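PDB 7LPO: cytoplasmic protein from Cryptococcus neoformans var. grubii serotype A, which probably hydrolyses steryl beta-glucosides, as a sterylglucosidase of glycoside hydrolase family 5. Local coordinates for residues A559-N564 with E678-D683; K688-V693 with T765-R770. All coordinates share one frame; numbering follows the deposited sequence.

Contact 1: A559-N564 with E678-D683; sequences ACDGPN and ERIDFD
The guanidinium of Arg-679 lies over the backbone of Gly-562, whose CA sits 4.0 Å above the plane of the group and over its centre. From Pro-563, CD approaches the same group obliquely, 3.6 Å from NH1 of Arg-679. The side chain gets there with CG anti to the backbone N (chi1 -156°) and an extended run from CG to NE, and CG itself rests against Gly-562 O. Asp-681, two residues on, fixes the rotation of the group, which grips it side-on: Arg-679 NE bonds to Asp-681 OD2 at 2.6 Å, with that oxygen in the guanidinium plane. Arg-679 NH2 bonds to Asp-681 OD1 at 3.0 Å. Next to this salt bridge the backbones form a single antiparallel bridge, a hydrogen-bonded pair of Gly-562 and Ile-680. Its two bonds are unequal. Ile-680 N reaches Gly-562 O at 3.0 Å and 161°, whereas the return bond from Gly-562 N to Ile-680 O is weak, bent to 129°. The loop after helix 547-559 thus docks on an outermost strand, 676-682, of the antiparallel sheet, joining what is probably the family 5 catalytic barrel to the C-terminal domain. Glu-678 and Arg-679 form a classic beta bulge opposite Ala-692 on the strand's other side. Across the bridge from the arginine, CG2 of Ile-680 presses on the carboxylate of Asp-561, 3.7 Å from CG. Arg-39 and Arg-667 hold the two oxygens of that buried acid in salt bridges, and a water links Asp-561 OD2 to Phe-682 N. A second water joins Pro-563 O to Glu-678 O. Asp-561 would be expected to stay ionised, its charge balanced by these two arginines at a junction that combines backbone bonds with side-chain packing.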
# COMPACT_ATOMS: atom_id res chain seq x y z
N ALA A 559 -5.36 -10.53 -13.25
CA ALA A 559 -5.85 -9.21 -13.63
C ALA A 559 -4.70 -8.29 -14.02
O ALA A 559 -4.89 -7.35 -14.79
CB ALA A 559 -6.66 -8.60 -12.49
N CYS A 560 -3.49 -8.55 -13.51
CA CYS A 560 -2.31 -7.82 -13.92
C CYS A 560 -1.68 -8.39 -15.18
O CYS A 560 -0.72 -7.81 -15.70
CB CYS A 560 -1.28 -7.80 -12.79
SG CYS A 560 -1.97 -7.13 -11.27
N ASP A 561 -2.19 -9.51 -15.69
CA ASP A 561 -1.73 -10.11 -16.93
C ASP A 561 -2.66 -9.65 -18.06
O ASP A 561 -2.96 -8.46 -18.12
CB ASP A 561 -1.63 -11.62 -16.76
CG ASP A 561 -0.45 -12.06 -15.91
OD1 ASP A 561 0.41 -11.22 -15.59
OD2 ASP A 561 -0.39 -13.28 -15.57
N GLY A 562 -3.15 -10.54 -18.92
CA GLY A 562 -3.98 -10.13 -20.02
C GLY A 562 -3.29 -9.08 -20.86
O GLY A 562 -2.08 -9.14 -21.09
N PRO A 563 -4.05 -8.09 -21.33
CA PRO A 563 -3.43 -6.97 -22.04
C PRO A 563 -2.78 -5.95 -21.13
O PRO A 563 -2.13 -5.02 -21.64
CB PRO A 563 -4.61 -6.35 -22.80
CG PRO A 563 -5.79 -6.59 -21.86
CD PRO A 563 -5.52 -7.97 -21.27
N ASN A 564 -2.95 -6.06 -19.81
CA ASN A 564 -2.43 -5.05 -18.90
C ASN A 564 -0.92 -5.16 -18.75
O ASN A 564 -0.21 -4.16 -18.80
CB ASN A 564 -3.13 -5.15 -17.54
CG ASN A 564 -4.62 -4.86 -17.63
OD1 ASN A 564 -5.06 -4.08 -18.47
ND2 ASN A 564 -5.40 -5.48 -16.76
N GLU A 678 2.60 -7.34 -25.14
CA GLU A 678 1.24 -7.18 -25.65
C GLU A 678 0.21 -7.96 -24.85
O GLU A 678 -0.85 -7.42 -24.52
CB GLU A 678 1.17 -7.59 -27.13
CG GLU A 678 -0.20 -7.38 -27.75
CD GLU A 678 -0.14 -6.62 -29.06
OE1 GLU A 678 -0.52 -7.21 -30.09
OE2 GLU A 678 0.27 -5.44 -29.06
N ARG A 679 0.48 -9.23 -24.53
CA ARG A 679 -0.50 -10.05 -23.83
C ARG A 679 0.18 -11.18 -23.07
O ARG A 679 1.10 -11.82 -23.59
CB ARG A 679 -1.54 -10.64 -24.80
CG ARG A 679 -2.83 -10.97 -24.10
CD ARG A 679 -3.85 -11.80 -24.86
NE ARG A 679 -4.72 -12.40 -23.85
CZ ARG A 679 -5.78 -11.81 -23.29
NH1 ARG A 679 -6.14 -10.59 -23.67
NH2 ARG A 679 -6.47 -12.43 -22.35
N ILE A 680 -0.29 -11.42 -21.85
CA ILE A 680 0.17 -12.54 -21.04
C ILE A 680 -1.03 -13.35 -20.58
O ILE A 680 -2.02 -12.78 -20.10
CB ILE A 680 0.97 -12.10 -19.81
CG1 ILE A 680 2.28 -11.43 -20.22
CG2 ILE A 680 1.25 -13.30 -18.91
CD1 ILE A 680 2.84 -10.54 -19.13
N ASP A 681 -0.93 -14.67 -20.70
CA ASP A 681 -1.98 -15.58 -20.24
C ASP A 681 -1.31 -16.76 -19.54
O ASP A 681 -0.39 -17.37 -20.09
CB ASP A 681 -2.85 -16.08 -21.40
CG ASP A 681 -3.76 -15.00 -21.96
OD1 ASP A 681 -4.63 -14.48 -21.21
OD2 ASP A 681 -3.63 -14.68 -23.15
N PHE A 682 -1.79 -17.09 -18.35
CA PHE A 682 -1.26 -18.22 -17.61
C PHE A 682 -2.42 -18.96 -16.97
O PHE A 682 -3.29 -18.34 -16.35
CB PHE A 682 -0.27 -17.76 -16.53
CG PHE A 682 0.18 -18.86 -15.62
CD1 PHE A 682 0.95 -19.90 -16.10
CD2 PHE A 682 -0.16 -18.85 -14.28
CE1 PHE A 682 1.38 -20.91 -15.27
CE2 PHE A 682 0.27 -19.86 -13.44
CZ PHE A 682 1.03 -20.89 -13.93
N ASP A 683 -2.41 -20.28 -17.11
CA ASP A 683 -3.44 -21.15 -16.57
C ASP A 683 -2.78 -22.15 -15.62
O ASP A 683 -1.95 -22.96 -16.04
CB ASP A 683 -4.18 -21.86 -17.69
CG ASP A 683 -5.26 -22.79 -17.18
OD1 ASP A 683 -6.21 -22.30 -16.53
OD2 ASP A 683 -5.15 -24.01 -17.43
O HOH W 1 -2.52 -14.84 -16.73
O HOH W 2 -1.37 -4.69 -24.44

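Contact 2: K688-V693 with T765-R770; sequences KFKYAV and TIEVQR
Tyr-691 and Ile-766 meet on the buried side of the sheet, where CB of the tyrosine comes within 3.7 Å of Ile-766 CG2. That methyl stands at the edge of the phenol ring, near its plane, while the hydroxyl runs on to a hydrogen bond with Thr-673. At the next hydrogen-bonded pair, Phe-689 and Val-768 run alongside each other in the same direction. With CG anti to the backbone N (chi1 172°), the phenylalanine ring presents its CD2 edge to Val-768 CG2, 4.1 Å away. Tyr-716 of helix 713-716 packs against both residues, and Ile-736 of strand 734-738 touches Ile-766 and Val-768. These are the hydrogen-bonded pairs of two central antiparallel strands, 689-696 and 761-770, in the four-stranded sheet of the family 5 C-terminal domain; the segment axes run 4.7 Å apart. Four backbone bonds join residues 689-691 to 766-768, the straightest from Tyr-691 N to Ile-766 O at 168°. The opposite face is looser and more polar. There the chains of Lys-690 and Glu-767 keep company with their CG atoms 4.1 Å apart, yet NZ of Lys-690 stays 5.4 Å from OE1 of Glu-767, too far for a salt bridge, so any attraction would be long-range. Ala-692 CB meets Thr-765 CG2 on this face too. Past the Phe-689/Val-768 bridge, Lys-688, exposed to solvent, extends beside Gln-769, its CE 3.8 Å from Gln-769 OE1.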
# COMPACT_ATOMS: atom_id res chain seq x y z
N LYS A 688 -0.30 -23.97 -18.98
CA LYS A 688 -0.08 -23.31 -20.26
C LYS A 688 0.19 -21.83 -20.06
O LYS A 688 -0.54 -21.14 -19.35
CB LYS A 688 -1.28 -23.52 -21.16
CG LYS A 688 -1.35 -24.94 -21.73
CD LYS A 688 -2.70 -25.23 -22.35
CE LYS A 688 -2.56 -26.25 -23.47
NZ LYS A 688 -3.88 -26.49 -24.14
N PHE A 689 1.25 -21.35 -20.71
CA PHE A 689 1.69 -19.97 -20.65
C PHE A 689 1.84 -19.48 -22.08
O PHE A 689 2.43 -20.17 -22.91
CB PHE A 689 3.02 -19.86 -19.92
CG PHE A 689 3.65 -18.50 -19.98
CD1 PHE A 689 3.08 -17.42 -19.33
CD2 PHE A 689 4.84 -18.32 -20.65
CE1 PHE A 689 3.68 -16.19 -19.37
CE2 PHE A 689 5.44 -17.08 -20.69
CZ PHE A 689 4.86 -16.02 -20.04
N LYS A 690 1.29 -18.30 -22.37
CA LYS A 690 1.38 -17.71 -23.69
C LYS A 690 1.72 -16.23 -23.55
O LYS A 690 1.03 -15.49 -22.85
CB LYS A 690 0.07 -17.89 -24.47
CG LYS A 690 0.07 -17.19 -25.82
CD LYS A 690 -0.99 -17.77 -26.74
CE LYS A 690 -0.82 -17.26 -28.17
NZ LYS A 690 -2.12 -16.84 -28.77
N TYR A 691 2.79 -15.81 -24.22
CA TYR A 691 3.26 -14.44 -24.19
C TYR A 691 3.34 -13.91 -25.61
O TYR A 691 4.00 -14.52 -26.46
CB TYR A 691 4.63 -14.36 -23.51
CG TYR A 691 5.21 -12.98 -23.45
CD1 TYR A 691 4.41 -11.87 -23.19
CD2 TYR A 691 6.56 -12.77 -23.64
CE1 TYR A 691 4.94 -10.61 -23.13
CE2 TYR A 691 7.11 -11.51 -23.57
CZ TYR A 691 6.30 -10.44 -23.31
OH TYR A 691 6.84 -9.18 -23.24
N ALA A 692 2.68 -12.78 -25.87
CA ALA A 692 2.71 -12.10 -27.15
C ALA A 692 3.40 -10.75 -26.99
O ALA A 692 3.08 -9.99 -26.06
CB ALA A 692 1.30 -11.89 -27.70
N VAL A 693 4.31 -10.43 -27.91
CA VAL A 693 5.09 -9.20 -27.85
C VAL A 693 5.03 -8.49 -29.20
O VAL A 693 5.12 -9.12 -30.25
CB VAL A 693 6.55 -9.50 -27.45
CG1 VAL A 693 7.10 -10.65 -28.26
CG2 VAL A 693 7.42 -8.26 -27.60
N THR A 765 4.99 -14.67 -30.72
CA THR A 765 4.38 -15.38 -29.60
C THR A 765 5.29 -16.52 -29.15
O THR A 765 6.04 -17.10 -29.94
CB THR A 765 3.00 -15.96 -29.95
OG1 THR A 765 3.13 -16.97 -30.97
CG2 THR A 765 2.06 -14.86 -30.43
N ILE A 766 5.18 -16.84 -27.86
CA ILE A 766 5.88 -17.97 -27.27
C ILE A 766 4.91 -18.66 -26.32
O ILE A 766 4.23 -17.98 -25.54
CB ILE A 766 7.17 -17.55 -26.54
CG1 ILE A 766 7.98 -18.79 -26.15
CG2 ILE A 766 6.87 -16.69 -25.32
CD1 ILE A 766 9.45 -18.50 -25.90
N GLU A 767 4.84 -19.98 -26.40
CA GLU A 767 3.96 -20.78 -25.56
C GLU A 767 4.77 -21.83 -24.82
O GLU A 767 5.68 -22.44 -25.39
CB GLU A 767 2.86 -21.43 -26.39
CG GLU A 767 2.07 -20.44 -27.22
CD GLU A 767 1.32 -21.09 -28.36
OE1 GLU A 767 0.25 -21.68 -28.09
OE2 GLU A 767 1.79 -21.00 -29.52
N VAL A 768 4.43 -22.03 -23.55
CA VAL A 768 5.17 -22.92 -22.66
C VAL A 768 4.17 -23.76 -21.88
O VAL A 768 3.10 -23.27 -21.49
CB VAL A 768 6.07 -22.12 -21.70
CG1 VAL A 768 6.79 -23.06 -20.73
CG2 VAL A 768 7.05 -21.26 -22.47
N GLN A 769 4.50 -25.03 -21.66
CA GLN A 769 3.76 -25.84 -20.71
C GLN A 769 4.66 -26.94 -20.19
O GLN A 769 5.62 -27.35 -20.85
CB GLN A 769 2.50 -26.45 -21.33
CG GLN A 769 2.74 -27.41 -22.47
CD GLN A 769 1.44 -27.81 -23.16
OE1 GLN A 769 0.49 -28.25 -22.51
NE2 GLN A 769 1.40 -27.65 -24.47
N ARG A 770 4.33 -27.43 -19.00
CA ARG A 770 5.05 -28.56 -18.45
C ARG A 770 4.69 -29.83 -19.22
O ARG A 770 3.52 -30.11 -19.47
CB ARG A 770 4.73 -28.74 -16.97
CG ARG A 770 5.55 -29.85 -16.31
CD ARG A 770 5.22 -29.98 -14.83
NE ARG A 770 5.97 -31.08 -14.22
CZ ARG A 770 5.53 -32.33 -14.15
NH1 ARG A 770 4.34 -32.67 -14.65
NH2 ARG A 770 6.28 -33.26 -13.58

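Overall arrangement
The two contacts illustrate how one sheet serves both as a unit in itself and as a docking surface. Strands 676-682 and 689-696 are neighbours in it, and backbone bonds of Glu-678 and Arg-679 to Ala-692 tie contact 1 directly to contact 2, their centres about 11 Å apart. Both are partly buried. Contact 2 is internal to the sheet, regular in register, with an apolar face and a solvent-facing polar one. Contact 1 lies at the sheet's margin, nearer the centre of the chain, and combines a single bridge, waters and charged groups with local side-chain packing. Ile-680 belongs to both settings, since its side chain also packs on Phe-689 and Tyr-691.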